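Local coordinates for molybdenum cofactor carrier protein (Chlamydomonas reinhardtii, PDB 2IZ6), which probably binds the molybdenum cofactor and carries it in a protected form for delivery within the algal cell, at residues A[14-19]-A[110-115]; A[45-50]-A[71-76]. All coordinates share one frame; numbering follows the deposited sequence. Where two conformers were deposited one is given.

Contact 1 of 2, residues A[14-19]-A[110-115]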
loop_
_atom_site.group_PDB
_atom_site.type_symbol
_atom_site.label_atom_id
_atom_site.label_comp_id
_atom_site.label_asym_id
_atom_site.label_seq_id
_atom_site.Cartn_x
_atom_site.Cartn_y
_atom_site.Cartn_z
ATOM N N PRO A 14 10.104 -14.370 -18.667
ATOM C CA PRO A 14 9.387 -13.084 -18.718
ATOM C C PRO A 14 8.043 -13.195 -18.046
ATOM O O PRO A 14 7.438 -14.276 -18.040
ATOM C CB PRO A 14 9.276 -12.809 -20.242
ATOM C CG PRO A 14 10.387 -13.599 -20.852
ATOM C CD PRO A 14 10.566 -14.800 -19.993
ATOM N N ILE A 15 7.585 -12.060 -17.499
ATOM C CA ILE A 15 6.308 -11.955 -16.867
ATOM C C ILE A 15 5.574 -10.904 -17.667
ATOM O O ILE A 15 6.035 -9.775 -17.834
ATOM C CB ILE A 15 6.440 -11.518 -15.443
ATOM C CG1 ILE A 15 7.237 -12.567 -14.626
ATOM C CG2 ILE A 15 5.026 -11.323 -14.828
ATOM C CD1 ILE A 15 7.408 -12.167 -13.172
ATOM N N ILE A 16 4.454 -11.292 -18.190
ATOM C CA ILE A 16 3.556 -10.387 -18.952
ATOM C C ILE A 16 2.333 -10.156 -18.137
ATOM O O ILE A 16 1.603 -11.074 -17.800
ATOM C CB ILE A 16 3.195 -10.968 -20.371
ATOM C CG1 ILE A 16 4.450 -11.438 -21.108
ATOM C CG2 ILE A 16 2.371 -9.969 -21.165
ATOM C CD1 ILE A 16 5.572 -10.484 -21.230
ATOM N N GLY A 17 2.071 -8.884 -17.893
ATOM C CA GLY A 17 0.894 -8.487 -17.175
ATOM C C GLY A 17 -0.270 -8.246 -18.097
ATOM O O GLY A 17 -0.117 -7.766 -19.196
ATOM N N VAL A 18 -1.479 -8.603 -17.654
ATOM C CA VAL A 18 -2.664 -8.378 -18.394
ATOM C C VAL A 18 -3.666 -7.705 -17.495
ATOM O O VAL A 18 -3.908 -8.126 -16.385
ATOM C CB VAL A 18 -3.257 -9.673 -18.967
ATOM C CG1 VAL A 18 -4.634 -9.489 -19.614
ATOM C CG2 VAL A 18 -2.269 -10.299 -19.907
ATOM N N MET A 19 -4.272 -6.661 -18.026
ATOM C CA MET A 19 -5.306 -5.885 -17.314
ATOM C C MET A 19 -6.494 -5.685 -18.200
ATOM O O MET A 19 -6.367 -5.489 -19.403
ATOM C CB MET A 19 -4.766 -4.523 -17.077
ATOM C CG MET A 19 -3.635 -4.431 -16.214
ATOM S SD MET A 19 -4.128 -4.250 -14.478
ATOM C CE MET A 19 -5.953 -4.147 -14.460
ATOM N N VAL A 110 6.251 -6.313 -19.637
ATOM C CA VAL A 110 5.299 -5.588 -20.495
ATOM C C VAL A 110 3.954 -5.777 -19.954
ATOM O O VAL A 110 3.601 -6.846 -19.495
ATOM C CB VAL A 110 5.280 -6.149 -21.953
ATOM C CG1 VAL A 110 4.436 -5.222 -22.893
ATOM C CG2 VAL A 110 6.651 -6.248 -22.467
ATOM N N LEU A 111 3.142 -4.710 -19.983
ATOM C CA LEU A 111 1.723 -4.753 -19.551
ATOM C C LEU A 111 0.801 -4.658 -20.773
ATOM O O LEU A 111 0.998 -3.792 -21.632
ATOM C CB LEU A 111 1.434 -3.588 -18.555
ATOM C CG LEU A 111 0.028 -3.442 -17.971
ATOM C CD1 LEU A 111 -0.295 -4.684 -17.145
ATOM C CD2 LEU A 111 -0.131 -2.209 -17.129
ATOM N N VAL A 112 -0.163 -5.573 -20.909
ATOM C CA VAL A 112 -1.120 -5.522 -21.974
ATOM C C VAL A 112 -2.487 -5.257 -21.388
ATOM O O VAL A 112 -2.950 -5.955 -20.472
ATOM C CB VAL A 112 -1.189 -6.888 -22.719
ATOM C CG1 VAL A 112 -2.089 -6.822 -23.888
ATOM C CG2 VAL A 112 0.167 -7.316 -23.254
ATOM N N ALA A 113 -3.127 -4.187 -21.879
ATOM C CA ALA A 113 -4.497 -3.850 -21.538
ATOM C C ALA A 113 -5.391 -4.396 -22.665
ATOM O O ALA A 113 -5.163 -4.104 -23.848
ATOM C CB ALA A 113 -4.664 -2.353 -21.430
ATOM N N VAL A 114 -6.401 -5.153 -22.280
ATOM C CA VAL A 114 -7.410 -5.632 -23.208
ATOM C C VAL A 114 -8.698 -4.900 -22.789
ATOM O O VAL A 114 -9.244 -5.175 -21.726
ATOM C CB VAL A 114 -7.633 -7.179 -23.084
ATOM C CG1 VAL A 114 -8.637 -7.628 -24.059
ATOM C CG2 VAL A 114 -6.363 -7.890 -23.277
ATOM N N GLY A 115 -9.097 -3.926 -23.569
ATOM C CA GLY A 115 -10.200 -3.040 -23.188
ATOM C C GLY A 115 -9.778 -2.055 -22.106
ATOM O O GLY A 115 -8.582 -1.936 -21.754
#
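The middle of a parallel sheet is formed here by Gly17 and Met19 of strand 15-19, whose backbones alternate in hydrogen bonding with Val110, Val112 and Val114. Gly17 N donates to Val110 O at 3.0 Å, and Val112 N returns a bond to Gly17 O at 2.8 Å. Further along, Met19 N donates to Val112 O at 2.9 Å. Val114 N closes the ladder on Met19 O at 2.9 Å. Val112 O takes a second, weaker contact from the CA-H of Val18, with CA 3.2 Å away. Before the first rung Val110 N is buried without a partner in the model.

Strand order 4-3-2-1-5-6-7 with helices on both faces marks a Rossmann-like fold. Strands 15-19 and 110-114 are its central neighbours, where the strand order changes direction: the chain, having reached edge strand 90-93, returns to lay 110-114 against 15-19. On the face of Ile16, Val18 and Val112, helices 28-43 and 161-173 provide the cover; there Ile16 CG2 meets Val112 CG2 at 4.0 Å. The other face, with Met19, Leu111 and Ala113, lies under helix 118-129. Leu111 has CG anti to its backbone N (chi1 -180°), and chi2 of 63° then turns CD1 toward Gly17, 3.7 Å from Gly17 C. A beta carbon on Gly17 would sit too close to that methyl. The same CD1 also touches CG of Met19, a residue with two conformers.

Contact 2 of 2, residues A[45-50]-A[71-76]; sequences GWILLT and TTIGVL
Ile73 holds CG1 anti to its carbonyl carbon (chi1 -57°) and CG2 anti to its backbone N, sending its two branches to different partners on strand 47-50. With chi2 extended at 165°, CD1 comes to 3.6 Å from Ile47 CG2. The other branch, CG2, meets CD1 of Leu49 at 3.5 Å in the conformer described, one of two deposited. That leucine methyl also lies 3.7 Å from Val75 CG2.

The two strands belong to a beta-alpha-beta unit whose crossover is helix 57-67, and they run parallel with an angle of 11° between their segments. Four backbone bonds fix the register: Leu48 N to Thr71 O, Ile73 N to Leu48 O (2.8 Å), Thr50 N to Ile73 O and Val75 N to Thr50 O. On the face of Leu48, Thr50 and Thr72, the side chains meet the crossover helix through Ala65, Met58 and Met62. Here Leu48 CD2 and Thr72 CG2 touch loosely at 4.2 Å, while Thr72 OG1 bonds to Ala87 O and Asp89 N. Ile47 and Ile73 instead pack on Ile90 of a second subunit. An alanine in place of Ile73 would probably open a gap beside Ile47 CG2 and allow Leu49 more freedom to turn.

Next to the first backbone bond, Trp46 O and Thr71 are joined through water. One molecule donates to both Trp46 O and Thr71 O; the other donates to Trp46 O at 2.8 Å and accepts from Thr71 N at 3.0 Å.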
loop_
_atom_site.group_PDB
_atom_site.type_symbol
_atom_site.label_atom_id
_atom_site.label_comp_id
_atom_site.label_asym_id
_atom_site.label_seq_id
_atom_site.Cartn_x
_atom_site.Cartn_y
_atom_site.Cartn_z
ATOM N N GLY A 45 6.187 -19.331 -23.587
ATOM C CA GLY A 45 7.008 -19.592 -22.426
ATOM C C GLY A 45 7.053 -18.522 -21.386
ATOM O O GLY A 45 7.999 -18.495 -20.592
ATOM N N TRP A 46 6.122 -17.591 -21.471
ATOM C CA TRP A 46 6.031 -16.487 -20.568
ATOM C C TRP A 46 5.068 -16.809 -19.415
ATOM O O TRP A 46 4.135 -17.569 -19.582
ATOM C CB TRP A 46 5.635 -15.188 -21.279
ATOM C CG TRP A 46 6.436 -14.892 -22.487
ATOM C CD1 TRP A 46 7.790 -15.131 -22.692
ATOM C CD2 TRP A 46 5.992 -14.146 -23.626
ATOM N NE1 TRP A 46 8.122 -14.715 -23.999
ATOM C CE2 TRP A 46 7.041 -14.118 -24.576
ATOM C CE3 TRP A 46 4.725 -13.712 -24.025
ATOM C CZ2 TRP A 46 6.883 -13.531 -25.856
ATOM C CZ3 TRP A 46 4.556 -13.153 -25.323
ATOM C CH2 TRP A 46 5.665 -13.045 -26.196
ATOM N N ILE A 47 5.322 -16.160 -18.276
ATOM C CA ILE A 47 4.437 -16.195 -17.100
ATOM C C ILE A 47 3.357 -15.102 -17.250
ATOM O O ILE A 47 3.697 -14.001 -17.643
ATOM C CB ILE A 47 5.209 -15.982 -15.801
ATOM C CG1 ILE A 47 6.244 -17.079 -15.515
ATOM C CG2 ILE A 47 4.265 -15.894 -14.622
ATOM C CD1 ILE A 47 7.245 -16.748 -14.409
ATOM N N LEU A 48 2.081 -15.466 -17.025
ATOM C CA LEU A 48 1.004 -14.492 -16.996
ATOM C C LEU A 48 0.811 -13.983 -15.581
ATOM O O LEU A 48 0.623 -14.792 -14.684
ATOM C CB LEU A 48 -0.254 -15.172 -17.437
ATOM C CG LEU A 48 -1.603 -14.399 -17.320
ATOM C CD1 LEU A 48 -1.537 -13.190 -18.234
ATOM C CD2 LEU A 48 -2.842 -15.257 -17.662
ATOM N N LEU A 49 0.716 -12.666 -15.445
ATOM C CA LEU A 49 0.439 -12.004 -14.184
ATOM C C LEU A 49 -0.816 -11.212 -14.401
ATOM O O LEU A 49 -0.874 -10.374 -15.307
ATOM C CB LEU A 49 1.606 -11.044 -13.856
ATOM C CG LEU A 49 1.470 -10.153 -12.622
ATOM C CD1 LEU A 49 1.481 -10.919 -11.396
ATOM C CD2 LEU A 49 2.686 -9.194 -12.492
ATOM N N THR A 50 -1.879 -11.470 -13.615
ATOM C CA THR A 50 -3.135 -10.754 -13.762
ATOM C C THR A 50 -3.923 -10.807 -12.460
ATOM O O THR A 50 -3.439 -11.327 -11.465
ATOM C CB THR A 50 -3.940 -11.272 -15.007
ATOM O OG1 THR A 50 -5.033 -10.413 -15.332
ATOM C CG2 THR A 50 -4.456 -12.635 -14.759
ATOM N N THR A 71 2.313 -20.904 -16.713
ATOM C CA THR A 71 2.296 -20.655 -15.311
ATOM C C THR A 71 1.555 -19.309 -15.138
ATOM O O THR A 71 1.760 -18.352 -15.876
ATOM C CB THR A 71 3.696 -20.437 -14.750
ATOM O OG1 THR A 71 4.421 -21.671 -14.762
ATOM C CG2 THR A 71 3.671 -19.938 -13.317
ATOM N N THR A 72 0.660 -19.256 -14.143
ATOM C CA THR A 72 -0.134 -18.111 -13.890
ATOM C C THR A 72 -0.002 -17.598 -12.451
ATOM O O THR A 72 0.005 -18.359 -11.461
ATOM C CB THR A 72 -1.612 -18.427 -14.097
ATOM O OG1 THR A 72 -2.029 -19.493 -13.249
ATOM C CG2 THR A 72 -1.968 -18.783 -15.565
ATOM N N ILE A 73 -0.011 -16.295 -12.372
ATOM C CA ILE A 73 0.066 -15.572 -11.102
ATOM C C ILE A 73 -1.162 -14.718 -11.032
ATOM O O ILE A 73 -1.397 -13.857 -11.902
ATOM C CB ILE A 73 1.343 -14.712 -10.944
ATOM C CG1 ILE A 73 2.644 -15.514 -11.084
ATOM C CG2 ILE A 73 1.280 -13.960 -9.588
ATOM C CD1 ILE A 73 3.844 -14.632 -11.286
ATOM N N GLY A 74 -1.985 -14.930 -10.001
ATOM C CA GLY A 74 -3.199 -14.187 -9.838
ATOM C C GLY A 74 -3.122 -13.412 -8.558
ATOM O O GLY A 74 -2.884 -13.986 -7.495
ATOM N N VAL A 75 -3.269 -12.095 -8.676
ATOM C CA VAL A 75 -3.146 -11.141 -7.599
ATOM C C VAL A 75 -4.527 -10.761 -7.096
ATOM O O VAL A 75 -5.421 -10.436 -7.888
ATOM C CB VAL A 75 -2.326 -9.899 -8.066
ATOM C CG1 VAL A 75 -2.031 -8.988 -6.860
ATOM C CG2 VAL A 75 -1.067 -10.362 -8.748
ATOM N N LEU A 76 -4.681 -10.817 -5.785
ATOM C CA LEU A 76 -5.976 -10.595 -5.114
ATOM C C LEU A 76 -5.702 -9.662 -3.914
ATOM O O LEU A 76 -4.619 -9.698 -3.361
ATOM C CB LEU A 76 -6.431 -11.943 -4.548
ATOM C CG LEU A 76 -6.535 -13.095 -5.532
ATOM C CD1 LEU A 76 -5.944 -14.329 -4.956
ATOM C CD2 LEU A 76 -8.001 -13.292 -5.932
HETATM O O HOH W 1 1.618 -18.414 -18.795
HETATM O O HOH W 2 4.694 -20.036 -18.363
#

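Both contacts are parallel strand pairs of one sheet, and contact 2 is nested within the loop that contact 1 closes. The centre of contact 1 lies about 2 Å from that of the chain, against about 9 Å for contact 2. All touching residues of contact 1 are buried, whereas contact 2 reaches a partly exposed threonine. Contact 1 meets the second subunit through Ile15 alone, contact 2 through Ile47 and Ile73. Neighbouring strands 15-19 and 47-51 join them: Val18 O lies 2.8 Å from Thr50 OG1, a probable hydrogen bond, and Val18 CG2 packs against Leu48 CD1 at 3.4 Å. Both pack aliphatic side chains; contact 1 has Gly17 beneath Leu111, contact 2 adds threonines and water bridges.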